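Local coordinates for ABC transporter substrate binding protein (Ribose) (Agrobacterium vitis, PDB 5DKV) that probably serves as the sugar-binding component of an ABC transporter, holding alpha-D-tagatopyranose between its two lobes, at residues 87-92 with 282-287; 160-165 with 193-198. All blocks are in the same frame, centred on the assembly; numbering follows the deposited sequence.

Contact 1: 87-92 with 282-287; sequences AILIAP and YGVISA
Leu-89 reaches from strand 87-90 to helix 276-291 and lays its two methyls against the helix backbone at Gly-283, a strand-to-helix contact in one of the two alpha/beta lobes of this periplasmic binding protein fold. Gly-283 has no side chain, and the shallow hollow this leaves on the helix is where the forked end of the leucine fits. Leu-89 CD1 lies 3.7 Å from Val-284 N, over the peptide link between Gly-283 and Val-284, and its CD2 rests 3.5 Å from Gly-283 O. That oxygen is already engaged within the helix, as acceptor for Ala-287 N, so the methyl meets a satisfied carbonyl. With CG of Leu-89 anti to its own carbonyl carbon (chi1 -50°) and chi2 extended, the fork is carried well clear of the strand. Val-284 forms one wall of the hollow, its CG2 3.8 Å from Leu-89 CD1. This valine also touches Ile-30 of the adjacent strand and Ala-49 and Ala-52 of helix 40-56. No hydrogen bond joins the two segments; the axes of strand 87-90 and helix 282-287 run nearly antiparallel, at 157°. One turn further along the helix, Ala-287 faces Ala-87, and two small side chains keep the backbones close: their CA atoms are 6.5 Å apart, and Ala-87 CB meets Ala-287 CB at 4.1 Å.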
loop_
_atom_site.group_PDB
_atom_site.type_symbol
_atom_site.label_atom_id
_atom_site.label_comp_id
_atom_site.label_asym_id
_atom_site.label_seq_id
_atom_site.Cartn_x
_atom_site.Cartn_y
_atom_site.Cartn_z
ATOM N N ALA A 87 -13.822 9.361 15.571
ATOM C CA ALA A 87 -13.667 9.173 14.126
ATOM C C ALA A 87 -12.966 7.857 13.837
ATOM O O ALA A 87 -12.316 7.297 14.732
ATOM C CB ALA A 87 -12.888 10.352 13.521
ATOM N N ILE A 88 -13.133 7.346 12.606
ATOM C CA ILE A 88 -12.464 6.111 12.171
ATOM C C ILE A 88 -11.634 6.361 10.929
ATOM O O ILE A 88 -12.125 6.912 9.935
ATOM C CB ILE A 88 -13.483 4.978 11.858
ATOM C CG1 ILE A 88 -14.225 4.580 13.128
ATOM C CG2 ILE A 88 -12.789 3.758 11.209
ATOM C CD1 ILE A 88 -15.516 3.785 12.885
ATOM N N LEU A 89 -10.362 5.987 11.010
ATOM C CA LEU A 89 -9.504 5.818 9.854
ATOM C C LEU A 89 -9.432 4.321 9.541
ATOM O O LEU A 89 -9.157 3.519 10.436
ATOM C CB LEU A 89 -8.109 6.343 10.134
ATOM C CG LEU A 89 -7.994 7.760 10.722
ATOM C CD1 LEU A 89 -6.536 8.137 10.924
ATOM C CD2 LEU A 89 -8.620 8.789 9.839
ATOM N N ILE A 90 -9.684 3.928 8.298
ATOM C CA ILE A 90 -9.627 2.517 7.965
ATOM C C ILE A 90 -9.067 2.290 6.561
ATOM O O ILE A 90 -9.301 3.061 5.627
ATOM C CB ILE A 90 -11.029 1.867 8.088
ATOM C CG1 ILE A 90 -10.978 0.392 7.689
ATOM C CG2 ILE A 90 -11.997 2.597 7.210
ATOM C CD1 ILE A 90 -12.223 -0.381 8.105
ATOM N N ALA A 91 -8.299 1.220 6.428
ATOM C CA ALA A 91 -7.886 0.739 5.134
ATOM C C ALA A 91 -8.772 -0.472 4.764
ATOM O O ALA A 91 -8.478 -1.615 5.171
ATOM C CB ALA A 91 -6.410 0.350 5.144
ATOM N N PRO A 92 -9.892 -0.230 4.059
ATOM C CA PRO A 92 -10.836 -1.330 3.782
ATOM C C PRO A 92 -10.197 -2.391 2.930
ATOM O O PRO A 92 -9.495 -2.049 1.990
ATOM C CB PRO A 92 -11.987 -0.648 3.033
ATOM C CG PRO A 92 -11.344 0.601 2.408
ATOM C CD PRO A 92 -10.327 1.038 3.437
ATOM N N TYR A 282 -1.603 12.579 8.012
ATOM C CA TYR A 282 -2.641 13.421 7.423
ATOM C C TYR A 282 -4.016 12.852 7.690
ATOM O O TYR A 282 -4.978 13.592 7.826
ATOM C CB TYR A 282 -2.402 13.625 5.932
ATOM C CG TYR A 282 -1.423 14.759 5.694
ATOM C CD1 TYR A 282 -0.050 14.549 5.742
ATOM C CD2 TYR A 282 -1.875 16.045 5.458
ATOM C CE1 TYR A 282 0.836 15.591 5.553
ATOM C CE2 TYR A 282 -0.978 17.111 5.287
ATOM C CZ TYR A 282 0.366 16.874 5.321
ATOM O OH TYR A 282 1.237 17.920 5.122
ATOM N N GLY A 283 -4.125 11.536 7.834
ATOM C CA GLY A 283 -5.396 10.978 8.273
ATOM C C GLY A 283 -5.838 11.490 9.635
ATOM O O GLY A 283 -6.989 11.880 9.800
ATOM N N VAL A 284 -4.953 11.462 10.628
ATOM C CA VAL A 284 -5.308 11.937 11.960
ATOM C C VAL A 284 -5.564 13.437 11.970
ATOM O O VAL A 284 -6.545 13.885 12.569
ATOM C CB VAL A 284 -4.226 11.578 12.977
ATOM C CG1 VAL A 284 -4.443 12.311 14.314
ATOM C CG2 VAL A 284 -4.221 10.090 13.179
ATOM N N ILE A 285 -4.691 14.227 11.342
ATOM C CA ILE A 285 -4.931 15.672 11.313
ATOM C C ILE A 285 -6.255 16.020 10.624
ATOM O O ILE A 285 -6.976 16.891 11.074
ATOM C CB ILE A 285 -3.803 16.429 10.613
ATOM C CG1 ILE A 285 -2.468 16.234 11.359
ATOM C CG2 ILE A 285 -4.135 17.911 10.545
ATOM C CD1 ILE A 285 -2.449 16.761 12.806
ATOM N N SER A 286 -6.567 15.344 9.516
ATOM C CA SER A 286 -7.819 15.591 8.815
ATOM C C SER A 286 -9.022 15.206 9.680
ATOM O O SER A 286 -10.048 15.873 9.687
ATOM C CB SER A 286 -7.840 14.814 7.491
ATOM O OG SER A 286 -6.792 15.251 6.618
ATOM N N ALA A 287 -8.912 14.105 10.420
ATOM C CA ALA A 287 -10.006 13.755 11.329
ATOM C C ALA A 287 -10.187 14.833 12.386
ATOM O O ALA A 287 -11.307 15.228 12.678
ATOM C CB ALA A 287 -9.770 12.444 11.991
#

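Contact 2: 160-165 with 193-198; sequences KGKVYV and TVLETQ
Tyr-164 sets its ring against the aliphatic part of Gln-198, CE2 lying 3.6 Å from CG of the glutamine, where two parallel strands of a beta-alpha-beta unit run side by side at an outer end of the sheet. Its CG sits between the backbone N and the carbonyl carbon (chi1 74°), which directs the ring past Leu-195 toward Gln-198 and helix 204-217. Gln-198 bends at chi2, and its amide plane stands 80° from the ring; NE2 turns back to donate to Glu-196 O from above the carbonyl plane.

The parallel ladder runs through Thr-193 N giving to Gly-161 O, then Val-163 N to Thr-193 O, and Leu-195 N to Val-163 O at 2.7 Å. Beside this ladder, CG2 of Val-163 meets CG2 of Val-194 at 4.1 Å, on the face covered by helix 173-186. On the other face CD1 of Leu-195 packs on CB of Lys-162, whose extended chain leads away to a salt bridge with Asp-220 and a hydrogen bond to Asn-218.

After Leu-195 the register slips by one residue, Glu-196, so that Val-165 comes to lie beside Thr-197. A water bridges the two strands here: it accepts from Val-165 N and donates to Leu-195 O and to Thr-197 OG1, a hydroxyl also bonded to Glu-179. Pairing then resumes with Gln-198 N to Val-165 O at 3.0 Å, while CG2 of Thr-197 lies 3.3 Å from Val-165 O.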
loop_
_atom_site.group_PDB
_atom_site.type_symbol
_atom_site.label_atom_id
_atom_site.label_comp_id
_atom_site.label_asym_id
_atom_site.label_seq_id
_atom_site.Cartn_x
_atom_site.Cartn_y
_atom_site.Cartn_z
ATOM N N LYS A 160 14.072 -4.233 -23.134
ATOM C CA LYS A 160 13.579 -5.393 -23.883
ATOM C C LYS A 160 13.532 -6.625 -22.997
ATOM O O LYS A 160 14.278 -6.734 -22.014
ATOM C CB LYS A 160 14.450 -5.674 -25.106
ATOM C CG LYS A 160 15.899 -5.923 -24.763
ATOM C CD LYS A 160 16.750 -6.127 -26.015
ATOM C CE LYS A 160 18.185 -6.482 -25.647
ATOM N NZ LYS A 160 18.981 -6.954 -26.821
ATOM N N GLY A 161 12.653 -7.554 -23.359
ATOM C CA GLY A 161 12.634 -8.861 -22.736
ATOM C C GLY A 161 11.340 -9.155 -22.008
ATOM O O GLY A 161 10.447 -8.293 -21.929
ATOM N N LYS A 162 11.255 -10.365 -21.458
ATOM C CA LYS A 162 10.047 -10.849 -20.802
ATOM C C LYS A 162 9.989 -10.441 -19.331
ATOM O O LYS A 162 10.944 -10.642 -18.588
ATOM C CB LYS A 162 9.947 -12.378 -20.862
ATOM C CG LYS A 162 9.775 -13.037 -22.260
ATOM C CD LYS A 162 10.163 -14.549 -22.117
ATOM C CE LYS A 162 9.837 -15.498 -23.290
ATOM N NZ LYS A 162 10.120 -16.977 -22.913
ATOM N N VAL A 163 8.841 -9.935 -18.911
ATOM C CA VAL A 163 8.613 -9.570 -17.502
ATOM C C VAL A 163 7.223 -10.030 -17.087
ATOM O O VAL A 163 6.420 -10.412 -17.924
ATOM C CB VAL A 163 8.716 -8.026 -17.249
ATOM C CG1 VAL A 163 10.057 -7.495 -17.687
ATOM C CG2 VAL A 163 7.603 -7.282 -17.977
ATOM N N TYR A 164 6.935 -9.975 -15.791
ATOM C CA TYR A 164 5.577 -10.171 -15.319
ATOM C C TYR A 164 5.392 -9.442 -14.002
ATOM O O TYR A 164 6.362 -9.082 -13.340
ATOM C CB TYR A 164 5.242 -11.661 -15.161
ATOM C CG TYR A 164 5.874 -12.328 -13.959
ATOM C CD1 TYR A 164 7.164 -12.788 -14.003
ATOM C CD2 TYR A 164 5.163 -12.486 -12.777
ATOM C CE1 TYR A 164 7.745 -13.397 -12.915
ATOM C CE2 TYR A 164 5.735 -13.107 -11.675
ATOM C CZ TYR A 164 7.033 -13.553 -11.752
ATOM O OH TYR A 164 7.655 -14.162 -10.672
ATOM N N VAL A 165 4.127 -9.231 -13.651
ATOM C CA VAL A 165 3.742 -8.647 -12.386
ATOM C C VAL A 165 3.401 -9.758 -11.380
ATOM O O VAL A 165 2.579 -10.651 -11.654
ATOM C CB VAL A 165 2.521 -7.726 -12.537
ATOM C CG1 VAL A 165 2.134 -7.099 -11.170
ATOM C CG2 VAL A 165 2.765 -6.627 -13.599
ATOM N N THR A 193 7.864 -7.858 -23.354
ATOM C CA THR A 193 6.729 -8.762 -23.310
ATOM C C THR A 193 6.251 -8.890 -21.876
ATOM O O THR A 193 7.034 -9.241 -20.996
ATOM C CB THR A 193 7.105 -10.158 -23.843
ATOM O OG1 THR A 193 7.594 -10.054 -25.187
ATOM C CG2 THR A 193 5.901 -11.108 -23.819
ATOM N N VAL A 194 4.976 -8.606 -21.640
ATOM C CA VAL A 194 4.413 -8.772 -20.311
ATOM C C VAL A 194 3.683 -10.101 -20.249
ATOM O O VAL A 194 2.635 -10.289 -20.881
ATOM C CB VAL A 194 3.456 -7.617 -19.940
ATOM C CG1 VAL A 194 2.926 -7.784 -18.531
ATOM C CG2 VAL A 194 4.179 -6.283 -20.048
ATOM N N LEU A 195 4.250 -11.026 -19.478
ATOM C CA LEU A 195 3.657 -12.340 -19.284
ATOM C C LEU A 195 2.486 -12.237 -18.293
ATOM O O LEU A 195 2.263 -11.184 -17.689
ATOM C CB LEU A 195 4.702 -13.331 -18.774
ATOM C CG LEU A 195 5.978 -13.481 -19.619
ATOM C CD1 LEU A 195 6.953 -14.455 -18.947
ATOM C CD2 LEU A 195 5.666 -13.948 -21.011
ATOM N N GLU A 196 1.766 -13.342 -18.097
ATOM C CA GLU A 196 0.599 -13.334 -17.224
ATOM C C GLU A 196 0.959 -13.000 -15.780
ATOM O O GLU A 196 1.920 -13.522 -15.207
ATOM C CB GLU A 196 -0.133 -14.684 -17.278
ATOM C CG GLU A 196 -1.491 -14.656 -16.604
ATOM C CD GLU A 196 -2.267 -15.952 -16.758
ATOM O OE1 GLU A 196 -1.817 -16.848 -17.506
ATOM O OE2 GLU A 196 -3.335 -16.075 -16.122
ATOM N N THR A 197 0.158 -12.128 -15.188
ATOM C CA THR A 197 0.267 -11.806 -13.778
ATOM C C THR A 197 0.117 -13.054 -12.917
ATOM O O THR A 197 -0.748 -13.889 -13.167
ATOM C CB THR A 197 -0.791 -10.777 -13.397
ATOM O OG1 THR A 197 -0.560 -9.599 -14.189
ATOM C CG2 THR A 197 -0.738 -10.424 -11.915
ATOM N N GLN A 198 0.966 -13.154 -11.907
ATOM C CA GLN A 198 0.907 -14.229 -10.917
ATOM C C GLN A 198 0.363 -13.690 -9.603
ATOM O O GLN A 198 0.929 -12.757 -9.035
ATOM C CB GLN A 198 2.295 -14.816 -10.696
ATOM C CG GLN A 198 2.945 -15.351 -11.946
ATOM C CD GLN A 198 2.179 -16.513 -12.504
ATOM O OE1 GLN A 198 2.023 -17.545 -11.837
ATOM N NE2 GLN A 198 1.671 -16.356 -13.723
HETATM O O HOH W 1 1.983 -9.519 -15.520
#

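Contacts 1 and 2 lie on opposite sides of the chain's centre, their own centres 36 Å apart and their nearest atoms about 18 Å apart, so neither touches the other. Along the chain strand 87-90 comes first, both segments of contact 2 follow, and helix 276-291 comes last, so contact 1 encloses contact 2. Contact 1 thus joins parts 190 residues apart, whereas contact 2 closes a local strand-helix-strand unit. They belong to the two different lobes: contact 1 joins an inner strand of one lobe's sheet to a covering helix, and contact 2 sits at an edge strand, 192-199, of the other. Residues of both lobes, such as Thr-117 and Thr-174, line the sugar site.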